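Local structure of PUA domain-containing protein (2Q07) at residues 25-36 with 110-120; 63-72 with 96-107. The protein is not characterised in detail but, as an archaeosine synthase type 1 family member with a PUA domain, probably binds RNA and takes part in archaeosine-tRNA biosynthesis. All coordinates share one frame; numbering follows the deposited sequence.

Interaction 1. Residues 25-36 with 110-120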
loop_
_atom_site.group_PDB
_atom_site.type_symbol
_atom_site.label_atom_id
_atom_site.label_comp_id
_atom_site.label_asym_id
_atom_site.label_seq_id
_atom_site.Cartn_x
_atom_site.Cartn_y
_atom_site.Cartn_z
ATOM N N TYR A 25 5.134 5.679 4.105
ATOM C CA TYR A 25 5.809 5.895 2.825
ATOM C C TYR A 25 7.325 6.040 2.919
ATOM O O TYR A 25 7.823 6.984 3.518
ATOM C CB TYR A 25 5.212 7.137 2.157
ATOM C CG TYR A 25 5.644 7.373 0.732
ATOM C CD1 TYR A 25 5.821 6.308 -0.156
ATOM C CD2 TYR A 25 5.837 8.667 0.255
ATOM C CE1 TYR A 25 6.180 6.530 -1.488
ATOM C CE2 TYR A 25 6.193 8.902 -1.067
ATOM C CZ TYR A 25 6.364 7.834 -1.934
ATOM O OH TYR A 25 6.717 8.068 -3.242
ATOM N N LYS A 26 8.059 5.102 2.331
ATOM C CA LYS A 26 9.522 5.187 2.358
ATOM C C LYS A 26 10.143 4.980 0.980
ATOM O O LYS A 26 10.300 3.854 0.516
ATOM C CB LYS A 26 10.103 4.179 3.357
ATOM C CG LYS A 26 9.475 4.281 4.744
ATOM C CD LYS A 26 10.201 3.410 5.762
ATOM C CE LYS A 26 9.418 3.324 7.067
ATOM N NZ LYS A 26 8.077 2.668 6.872
ATOM N N PRO A 27 10.505 6.080 0.311
ATOM C CA PRO A 27 11.116 6.062 -1.024
ATOM C C PRO A 27 12.461 5.340 -1.068
ATOM O O PRO A 27 13.114 5.146 -0.042
ATOM C CB PRO A 27 11.268 7.548 -1.353
ATOM C CG PRO A 27 10.144 8.181 -0.597
ATOM C CD PRO A 27 10.210 7.463 0.729
ATOM N N PHE A 28 12.866 4.941 -2.267
ATOM C CA PHE A 28 14.147 4.277 -2.466
ATOM C C PHE A 28 14.951 5.069 -3.501
ATOM O O PHE A 28 16.074 4.697 -3.855
ATOM C CB PHE A 28 13.930 2.843 -2.951
ATOM C CG PHE A 28 13.160 2.745 -4.240
ATOM C CD1 PHE A 28 13.793 2.954 -5.469
ATOM C CD2 PHE A 28 11.806 2.437 -4.230
ATOM C CE1 PHE A 28 13.086 2.852 -6.664
ATOM C CE2 PHE A 28 11.086 2.332 -5.420
ATOM C CZ PHE A 28 11.724 2.538 -6.640
ATOM N N SER A 29 14.373 6.181 -3.956
ATOM C CA SER A 29 14.994 7.031 -4.976
ATOM C C SER A 29 14.851 8.508 -4.619
ATOM O O SER A 29 14.008 8.876 -3.810
ATOM C CB SER A 29 14.317 6.764 -6.330
ATOM O OG SER A 29 14.745 7.671 -7.337
ATOM N N ASP A 30 15.669 9.353 -5.237
ATOM C CA ASP A 30 15.619 10.786 -4.988
ATOM C C ASP A 30 14.746 11.440 -6.053
ATOM O O ASP A 30 14.503 12.647 -6.023
ATOM C CB ASP A 30 17.027 11.380 -5.032
ATOM C CG ASP A 30 17.672 11.251 -6.401
ATOM O OD1 ASP A 30 17.389 10.271 -7.114
ATOM O OD2 ASP A 30 18.480 12.127 -6.766
ATOM N N THR A 31 14.279 10.628 -6.996
ATOM C CA THR A 31 13.420 11.107 -8.073
ATOM C C THR A 31 12.082 10.371 -8.033
ATOM O O THR A 31 12.031 9.182 -7.736
ATOM C CB THR A 31 14.086 10.878 -9.456
ATOM O OG1 THR A 31 15.264 11.684 -9.548
ATOM C CG2 THR A 31 13.138 11.252 -10.592
ATOM N N VAL A 32 10.994 11.084 -8.308
ATOM C CA VAL A 32 9.683 10.446 -8.328
ATOM C C VAL A 32 8.981 10.717 -9.656
ATOM O O VAL A 32 8.916 11.859 -10.119
ATOM C CB VAL A 32 8.773 10.928 -7.172
ATOM C CG1 VAL A 32 8.525 12.432 -7.276
ATOM C CG2 VAL A 32 7.450 10.173 -7.214
ATOM N N LEU A 33 8.465 9.654 -10.259
ATOM C CA LEU A 33 7.751 9.733 -11.524
ATOM C C LEU A 33 6.236 9.815 -11.289
ATOM O O LEU A 33 5.659 8.957 -10.605
ATOM C CB LEU A 33 8.077 8.492 -12.358
ATOM C CG LEU A 33 7.366 8.338 -13.694
ATOM C CD1 LEU A 33 7.728 9.504 -14.595
ATOM C CD2 LEU A 33 7.771 7.004 -14.320
ATOM N N LEU A 34 5.591 10.841 -11.839
ATOM C CA LEU A 34 4.144 10.987 -11.695
ATOM C C LEU A 34 3.476 10.435 -12.956
ATOM O O LEU A 34 3.887 10.747 -14.083
ATOM C CB LEU A 34 3.761 12.459 -11.477
ATOM C CG LEU A 34 4.509 13.201 -10.360
ATOM C CD1 LEU A 34 3.941 14.607 -10.208
ATOM C CD2 LEU A 34 4.386 12.430 -9.049
ATOM N N LEU A 35 2.442 9.621 -12.755
ATOM C CA LEU A 35 1.731 8.977 -13.842
ATOM C C LEU A 35 0.212 9.117 -13.749
ATOM O O LEU A 35 -0.344 9.334 -12.677
ATOM C CB LEU A 35 2.097 7.491 -13.871
ATOM C CG LEU A 35 3.581 7.189 -14.061
ATOM C CD1 LEU A 35 3.860 5.733 -13.733
ATOM C CD2 LEU A 35 3.971 7.527 -15.493
ATOM N N PRO A 36 -0.481 8.969 -14.884
ATOM C CA PRO A 36 -1.939 9.094 -14.851
ATOM C C PRO A 36 -2.588 7.794 -14.378
ATOM O O PRO A 36 -2.044 6.707 -14.585
ATOM C CB PRO A 36 -2.272 9.411 -16.299
ATOM C CG PRO A 36 -1.316 8.524 -17.029
ATOM C CD PRO A 36 -0.009 8.696 -16.254
ATOM N N LYS A 110 7.055 14.381 1.883
ATOM C CA LYS A 110 7.384 13.314 2.824
ATOM C C LYS A 110 8.494 12.457 2.216
ATOM O O LYS A 110 9.399 12.001 2.910
ATOM C CB LYS A 110 6.158 12.429 3.098
ATOM C CG LYS A 110 6.492 11.120 3.833
ATOM C CD LYS A 110 7.013 11.388 5.240
ATOM C CE LYS A 110 7.635 10.135 5.875
ATOM N NZ LYS A 110 6.667 9.016 6.084
ATOM N N GLY A 111 8.409 12.237 0.908
ATOM C CA GLY A 111 9.407 11.440 0.219
ATOM C C GLY A 111 10.754 12.134 0.110
ATOM O O GLY A 111 11.774 11.485 -0.133
ATOM N N GLY A 112 10.757 13.451 0.289
ATOM C CA GLY A 112 11.990 14.221 0.216
ATOM C C GLY A 112 12.707 14.139 -1.119
ATOM O O GLY A 112 13.935 14.184 -1.170
ATOM N N PHE A 113 11.942 14.030 -2.200
ATOM C CA PHE A 113 12.511 13.939 -3.538
ATOM C C PHE A 113 13.192 15.239 -3.964
ATOM O O PHE A 113 12.760 16.334 -3.593
ATOM C CB PHE A 113 11.424 13.586 -4.554
ATOM C CG PHE A 113 10.650 12.340 -4.215
ATOM C CD1 PHE A 113 9.346 12.426 -3.720
ATOM C CD2 PHE A 113 11.220 11.084 -4.390
ATOM C CE1 PHE A 113 8.619 11.272 -3.402
ATOM C CE2 PHE A 113 10.511 9.924 -4.079
ATOM C CZ PHE A 113 9.204 10.019 -3.583
ATOM N N ARG A 114 14.263 15.114 -4.741
ATOM C CA ARG A 114 14.970 16.295 -5.223
ATOM C C ARG A 114 14.420 16.672 -6.589
ATOM O O ARG A 114 14.595 17.794 -7.045
ATOM C CB ARG A 114 16.472 16.036 -5.339
ATOM C CG ARG A 114 16.857 14.942 -6.334
ATOM C CD ARG A 114 18.343 15.040 -6.699
ATOM N NE ARG A 114 18.525 15.495 -8.073
ATOM C CZ ARG A 114 18.467 14.700 -9.137
ATOM N NH1 ARG A 114 18.245 13.403 -8.987
ATOM N NH2 ARG A 114 18.608 15.206 -10.352
ATOM N N LYS A 115 13.750 15.722 -7.234
ATOM C CA LYS A 115 13.179 15.963 -8.549
ATOM C C LYS A 115 11.865 15.212 -8.770
ATOM O O LYS A 115 11.715 14.056 -8.373
ATOM C CB LYS A 115 14.187 15.571 -9.636
ATOM C CG LYS A 115 13.812 16.084 -11.017
ATOM C CD LYS A 115 13.462 14.951 -11.952
ATOM C CE LYS A 115 14.714 14.237 -12.436
ATOM N NZ LYS A 115 15.441 15.064 -13.435
ATOM N N VAL A 116 10.917 15.895 -9.399
ATOM C CA VAL A 116 9.609 15.339 -9.705
ATOM C C VAL A 116 9.435 15.348 -11.228
ATOM O O VAL A 116 9.456 16.411 -11.845
ATOM C CB VAL A 116 8.468 16.204 -9.076
ATOM C CG1 VAL A 116 7.092 15.681 -9.509
ATOM C CG2 VAL A 116 8.582 16.215 -7.572
ATOM N N VAL A 117 9.301 14.167 -11.833
ATOM C CA VAL A 117 9.083 14.072 -13.266
ATOM C C VAL A 117 7.597 13.828 -13.504
ATOM O O VAL A 117 7.089 12.726 -13.261
ATOM C CB VAL A 117 9.859 12.898 -13.906
ATOM C CG1 VAL A 117 9.637 12.914 -15.393
ATOM C CG2 VAL A 117 11.328 12.993 -13.578
ATOM N N ALA A 118 6.904 14.854 -13.980
ATOM C CA ALA A 118 5.473 14.755 -14.236
ATOM C C ALA A 118 5.164 14.205 -15.627
ATOM O O ALA A 118 5.121 14.954 -16.597
ATOM C CB ALA A 118 4.827 16.122 -14.065
ATOM N N HIS A 119 4.940 12.899 -15.727
ATOM C CA HIS A 119 4.631 12.308 -17.018
ATOM C C HIS A 119 3.125 12.186 -17.161
ATOM O O HIS A 119 2.568 11.087 -17.167
ATOM C CB HIS A 119 5.271 10.935 -17.169
ATOM C CG HIS A 119 5.443 10.518 -18.594
ATOM N ND1 HIS A 119 6.363 11.109 -19.435
ATOM C CD2 HIS A 119 4.781 9.608 -19.344
ATOM C CE1 HIS A 119 6.261 10.580 -20.640
ATOM N NE2 HIS A 119 5.307 9.668 -20.612
ATOM N N VAL A 120 2.476 13.332 -17.285
ATOM C CA VAL A 120 1.027 13.392 -17.393
ATOM C C VAL A 120 0.641 14.580 -18.257
ATOM O O VAL A 120 1.460 15.469 -18.503
ATOM C CB VAL A 120 0.396 13.578 -16.002
ATOM C CG1 VAL A 120 0.594 12.337 -15.161
ATOM C CG2 VAL A 120 1.038 14.770 -15.312
HETATM O O HOH W 1 13.785 10.886 -1.753
#
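Val-32 sits over the face of the Phe-113 ring: its CB lies 3.5 Å from the ring centroid, almost exactly on the ring normal, a CH-pi contact. CG1 stands between the backbone N and the carbonyl carbon of Val-32 (chi1 61°), which carries it over the CG and CD1 side of the same ring. Tyr-25 comes in at the ring's edge, OH 3.2 Å from Phe-113 CZ, and Pro-27 CG packs on that CZ and on the CA of Gly-111. Further along, Leu-34 CD1 presses tightly on Val-116 CG1 at 3.4 Å, on the face of the sheet that Val-32 shares, while Thr-31 CG2 and Leu-33 CD1 pack against the two methyls of Val-117 on the other.

The backbones pair as parallel strands. Val-32 N donates to Lys-115 O, Val-32 O accepts from Val-117 N, and Leu-34 N reaches Val-117 O at 2.8 Å in a nearly straight bond (178°); Leu-34 O then accepts from His-119 N. Before the strands begin, Asp-30 O accepts from Arg-114 N at 2.8 Å, and an ST turn, Thr-31 N to Ser-29 OG, shapes the entry to strand 31-36. A water bridges Ser-29 O and Gly-111 O.

Charge gathers at the exposed end. Arg-114 runs alongside Asp-30 and gives NH1 to OD2 at 2.6 Å, the oxygen lying near the guanidinium plane but the nitrogen 43° out of the carboxylate plane.

Strands 31-36 and 115-118 are parallel inner strands in the five-stranded sheet of an alpha/beta domain, with 61-65 on the other edge of 31-36 and 138-141 flanking 115-118. Helix 94-111 lies on the Val-32 and Leu-34 side; helix 150-160 packs on Leu-33 and Val-117, and Glu-159 of that helix makes a salt bridge with Lys-115.

Interaction 2. Residues 63-72 with 96-107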
loop_
_atom_site.group_PDB
_atom_site.type_symbol
_atom_site.label_atom_id
_atom_site.label_comp_id
_atom_site.label_asym_id
_atom_site.label_seq_id
_atom_site.Cartn_x
_atom_site.Cartn_y
_atom_site.Cartn_z
ATOM N N ILE A 63 4.226 7.664 -8.436
ATOM C CA ILE A 63 3.006 8.069 -7.771
ATOM C C ILE A 63 1.981 8.206 -8.881
ATOM O O ILE A 63 2.220 8.888 -9.874
ATOM C CB ILE A 63 3.175 9.407 -7.031
ATOM C CG1 ILE A 63 4.126 9.223 -5.840
ATOM C CG2 ILE A 63 1.812 9.925 -6.577
ATOM C CD1 ILE A 63 4.403 10.484 -5.074
ATOM N N ILE A 64 0.854 7.524 -8.726
ATOM C CA ILE A 64 -0.213 7.592 -9.712
ATOM C C ILE A 64 -1.217 8.662 -9.290
ATOM O O ILE A 64 -1.775 8.595 -8.192
ATOM C CB ILE A 64 -0.953 6.227 -9.837
ATOM C CG1 ILE A 64 -0.007 5.172 -10.418
ATOM C CG2 ILE A 64 -2.209 6.383 -10.703
ATOM C CD1 ILE A 64 0.929 4.548 -9.399
ATOM N N ILE A 65 -1.443 9.654 -10.146
ATOM C CA ILE A 65 -2.400 10.710 -9.822
ATOM C C ILE A 65 -3.802 10.275 -10.250
ATOM O O ILE A 65 -4.018 9.862 -11.393
ATOM C CB ILE A 65 -2.065 12.038 -10.544
ATOM C CG1 ILE A 65 -0.691 12.552 -10.103
ATOM C CG2 ILE A 65 -3.138 13.080 -10.245
ATOM C CD1 ILE A 65 -0.206 13.751 -10.887
ATOM N N SER A 66 -4.743 10.365 -9.318
ATOM C CA SER A 66 -6.128 10.006 -9.578
ATOM C C SER A 66 -7.032 10.973 -8.815
ATOM O O SER A 66 -6.584 12.027 -8.359
ATOM C CB SER A 66 -6.390 8.568 -9.121
ATOM O OG SER A 66 -7.658 8.123 -9.559
ATOM N N SER A 67 -8.305 10.618 -8.679
ATOM C CA SER A 67 -9.252 11.455 -7.952
ATOM C C SER A 67 -10.314 10.590 -7.278
ATOM O O SER A 67 -10.984 9.791 -7.931
ATOM C CB SER A 67 -9.927 12.453 -8.894
ATOM O OG SER A 67 -10.825 13.286 -8.175
ATOM N N PRO A 68 -10.492 10.755 -5.958
ATOM C CA PRO A 68 -9.773 11.695 -5.093
ATOM C C PRO A 68 -8.417 11.179 -4.622
ATOM O O PRO A 68 -7.663 11.905 -3.975
ATOM C CB PRO A 68 -10.716 11.873 -3.899
ATOM C CG PRO A 68 -11.951 11.023 -4.221
ATOM C CD PRO A 68 -11.469 9.990 -5.176
ATOM N N LEU A 69 -8.103 9.935 -4.959
ATOM C CA LEU A 69 -6.864 9.333 -4.497
ATOM C C LEU A 69 -5.564 9.597 -5.243
ATOM O O LEU A 69 -5.494 9.563 -6.470
ATOM C CB LEU A 69 -7.043 7.815 -4.361
ATOM C CG LEU A 69 -7.972 7.315 -3.251
ATOM C CD1 LEU A 69 -8.044 5.800 -3.310
ATOM C CD2 LEU A 69 -7.456 7.768 -1.883
ATOM N N VAL A 70 -4.540 9.869 -4.449
ATOM C CA VAL A 70 -3.182 10.069 -4.909
ATOM C C VAL A 70 -2.570 8.778 -4.376
ATOM O O VAL A 70 -2.669 8.506 -3.179
ATOM C CB VAL A 70 -2.522 11.254 -4.210
ATOM C CG1 VAL A 70 -1.048 11.293 -4.574
ATOM C CG2 VAL A 70 -3.230 12.555 -4.602
ATOM N N VAL A 71 -1.932 7.996 -5.239
ATOM C CA VAL A 71 -1.405 6.704 -4.814
ATOM C C VAL A 71 0.042 6.328 -5.113
ATOM O O VAL A 71 0.410 6.134 -6.264
ATOM C CB VAL A 71 -2.272 5.561 -5.406
ATOM C CG1 VAL A 71 -1.812 4.214 -4.863
ATOM C CG2 VAL A 71 -3.740 5.803 -5.086
ATOM N N PRO A 72 0.884 6.235 -4.075
ATOM C CA PRO A 72 2.265 5.847 -4.340
ATOM C C PRO A 72 2.153 4.409 -4.859
ATOM O O PRO A 72 1.332 3.626 -4.366
ATOM C CB PRO A 72 2.913 5.912 -2.955
ATOM C CG PRO A 72 2.172 7.059 -2.309
ATOM C CD PRO A 72 0.740 6.778 -2.708
ATOM N N GLU A 96 -11.467 19.977 -6.839
ATOM C CA GLU A 96 -10.855 18.677 -7.082
ATOM C C GLU A 96 -9.343 18.801 -7.297
ATOM O O GLU A 96 -8.561 18.029 -6.741
ATOM C CB GLU A 96 -11.520 18.027 -8.297
ATOM C CG GLU A 96 -11.073 16.608 -8.583
ATOM C CD GLU A 96 -11.939 15.937 -9.638
ATOM O OE1 GLU A 96 -12.009 16.453 -10.776
ATOM O OE2 GLU A 96 -12.553 14.895 -9.326
ATOM N N VAL A 97 -8.932 19.768 -8.111
ATOM C CA VAL A 97 -7.509 19.976 -8.356
ATOM C C VAL A 97 -6.860 20.379 -7.035
ATOM O O VAL A 97 -5.788 19.899 -6.684
ATOM C CB VAL A 97 -7.263 21.085 -9.411
ATOM C CG1 VAL A 97 -5.823 21.574 -9.335
ATOM C CG2 VAL A 97 -7.544 20.544 -10.804
ATOM N N SER A 98 -7.536 21.254 -6.305
ATOM C CA SER A 98 -7.049 21.737 -5.023
ATOM C C SER A 98 -6.857 20.591 -4.032
ATOM O O SER A 98 -5.811 20.484 -3.386
ATOM C CB SER A 98 -8.029 22.769 -4.460
ATOM O OG SER A 98 -7.612 23.227 -3.197
ATOM N N PHE A 99 -7.864 19.729 -3.922
ATOM C CA PHE A 99 -7.804 18.592 -3.012
ATOM C C PHE A 99 -6.717 17.591 -3.394
ATOM O O PHE A 99 -5.961 17.141 -2.536
ATOM C CB PHE A 99 -9.151 17.861 -2.967
ATOM C CG PHE A 99 -9.189 16.722 -1.982
ATOM C CD1 PHE A 99 -9.362 16.964 -0.618
ATOM C CD2 PHE A 99 -9.048 15.408 -2.412
ATOM C CE1 PHE A 99 -9.396 15.909 0.300
ATOM C CE2 PHE A 99 -9.079 14.350 -1.502
ATOM C CZ PHE A 99 -9.255 14.601 -0.141
ATOM N N VAL A 100 -6.639 17.230 -4.673
ATOM C CA VAL A 100 -5.624 16.270 -5.099
ATOM C C VAL A 100 -4.205 16.843 -4.962
ATOM O O VAL A 100 -3.278 16.132 -4.579
ATOM C CB VAL A 100 -5.846 15.797 -6.557
ATOM C CG1 VAL A 100 -4.776 14.794 -6.935
ATOM C CG2 VAL A 100 -7.212 15.151 -6.698
ATOM N N ALA A 101 -4.041 18.125 -5.270
ATOM C CA ALA A 101 -2.740 18.779 -5.151
ATOM C C ALA A 101 -2.270 18.747 -3.693
ATOM O O ALA A 101 -1.104 18.499 -3.413
ATOM C CB ALA A 101 -2.840 20.228 -5.635
ATOM N N GLY A 102 -3.193 19.011 -2.771
ATOM C CA GLY A 102 -2.867 19.013 -1.354
ATOM C C GLY A 102 -2.222 17.711 -0.912
ATOM O O GLY A 102 -1.168 17.727 -0.269
ATOM N N TRP A 103 -2.846 16.586 -1.259
ATOM C CA TRP A 103 -2.301 15.285 -0.891
ATOM C C TRP A 103 -1.047 14.907 -1.664
ATOM O O TRP A 103 -0.092 14.377 -1.084
ATOM C CB TRP A 103 -3.372 14.199 -1.035
ATOM C CG TRP A 103 -4.323 14.229 0.129
ATOM C CD1 TRP A 103 -5.634 14.610 0.114
ATOM C CD2 TRP A 103 -3.997 13.966 1.500
ATOM N NE1 TRP A 103 -6.141 14.610 1.398
ATOM C CE2 TRP A 103 -5.158 14.216 2.265
ATOM C CE3 TRP A 103 -2.831 13.545 2.157
ATOM C CZ2 TRP A 103 -5.189 14.060 3.662
ATOM C CZ3 TRP A 103 -2.860 13.390 3.543
ATOM C CH2 TRP A 103 -4.037 13.649 4.279
ATOM N N LEU A 104 -1.030 15.195 -2.965
ATOM C CA LEU A 104 0.138 14.880 -3.777
ATOM C C LEU A 104 1.374 15.569 -3.202
ATOM O O LEU A 104 2.455 14.962 -3.122
ATOM C CB LEU A 104 -0.065 15.324 -5.231
ATOM C CG LEU A 104 1.182 15.200 -6.123
ATOM C CD1 LEU A 104 1.619 13.733 -6.230
ATOM C CD2 LEU A 104 0.890 15.763 -7.515
ATOM N N LYS A 105 1.209 16.833 -2.806
ATOM C CA LYS A 105 2.299 17.607 -2.225
ATOM C C LYS A 105 2.852 16.926 -0.980
ATOM O O LYS A 105 4.063 16.897 -0.767
ATOM C CB LYS A 105 1.850 19.023 -1.841
ATOM C CG LYS A 105 3.009 19.836 -1.255
ATOM C CD LYS A 105 2.740 21.327 -1.159
ATOM C CE LYS A 105 1.927 21.686 0.064
ATOM N NZ LYS A 105 1.929 23.161 0.280
ATOM N N ARG A 106 1.952 16.397 -0.152
ATOM C CA ARG A 106 2.348 15.712 1.073
ATOM C C ARG A 106 3.256 14.528 0.815
ATOM O O ARG A 106 4.249 14.347 1.507
ATOM C CB ARG A 106 1.110 15.254 1.837
ATOM C CG ARG A 106 0.214 16.412 2.183
ATOM C CD ARG A 106 -0.689 16.096 3.341
ATOM N NE ARG A 106 -1.559 17.226 3.635
ATOM C CZ ARG A 106 -2.311 17.318 4.722
ATOM N NH1 ARG A 106 -2.295 16.342 5.624
ATOM N NH2 ARG A 106 -3.082 18.383 4.904
ATOM N N PHE A 107 2.920 13.720 -0.187
ATOM C CA PHE A 107 3.743 12.562 -0.524
ATOM C C PHE A 107 5.097 12.977 -1.105
ATOM O O PHE A 107 6.119 12.363 -0.818
ATOM C CB PHE A 107 3.011 11.656 -1.515
ATOM C CG PHE A 107 1.967 10.780 -0.876
ATOM C CD1 PHE A 107 0.618 10.964 -1.155
ATOM C CD2 PHE A 107 2.337 9.753 -0.017
ATOM C CE1 PHE A 107 -0.347 10.138 -0.592
ATOM C CE2 PHE A 107 1.376 8.915 0.556
ATOM C CZ PHE A 107 0.035 9.107 0.269
#
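Val-70 points toward the helix, and from CB its two methyls divide along it. CG2, beside the backbone N, goes to Val-100, meeting CG1 at 3.6 Å and the carbonyl O at the same distance, and it also touches Trp-103 CB. CG1, anti to the backbone N (chi1 172°), turns the other way: it lies 4.0 Å from Leu-104 CD1 and 3.8 Å from Phe-107 CD1. One valine thus bridges two successive turns of helix 94-111.

Further along the strand, Pro-72 CG sits over one face of the Phe-107 ring, 3.7 Å from the centroid and 21° off the normal, a CH-pi contact. From the adjacent strand Ile-63 CG2 meets Leu-104 CD1, and Ile-65 reaches both Val-100 and Leu-104 with its CG2 and CD1.

Toward the N-terminal end of the helix segment 96-107 one polar bond joins the packing. Ser-67 OG donates to Glu-96 OE2 at 2.6 Å, arriving from above the carboxylate plane; the extended glutamate chain carries the acceptor to the turn between the strands. Beside it is an apolar contact: Pro-68, which follows a cis peptide bond, rests its CB on Phe-99 CE2.

Strands 61-65 and 70-72 form a hairpin at one edge of the five-stranded sheet. Phe-18 of helix 16-24 stacks on Trp-103 and touches Val-70, while Tyr-124 and Val-128 of helix 123-132 adjoin Ile-65.

In the fold
Helix 94-111 serves both contacts: interaction 2 lays its length against the hairpin 61-72, and interaction 1 takes over where it runs on into strand 115-118. Strands 31-36 and 61-65 are neighbours, Leu-33 O and Leu-35 O probably bonding Ile-63 N and Ile-65 N; Tyr-25 also joins the contacts by packing on Pro-72 and Phe-107. Interaction 1 is the more buried, a backbone-paired strand contact at mid-sheet with a salt bridge at its exposed end. Interaction 2, partly buried, is mainly side-chain packing of helix on sheet, with one serine-to-glutamate bond and no backbone hydrogen bonds across it. Both lie inside the DUF5591 domain of this fragment of a longer protein, interaction 2 nested within interaction 1.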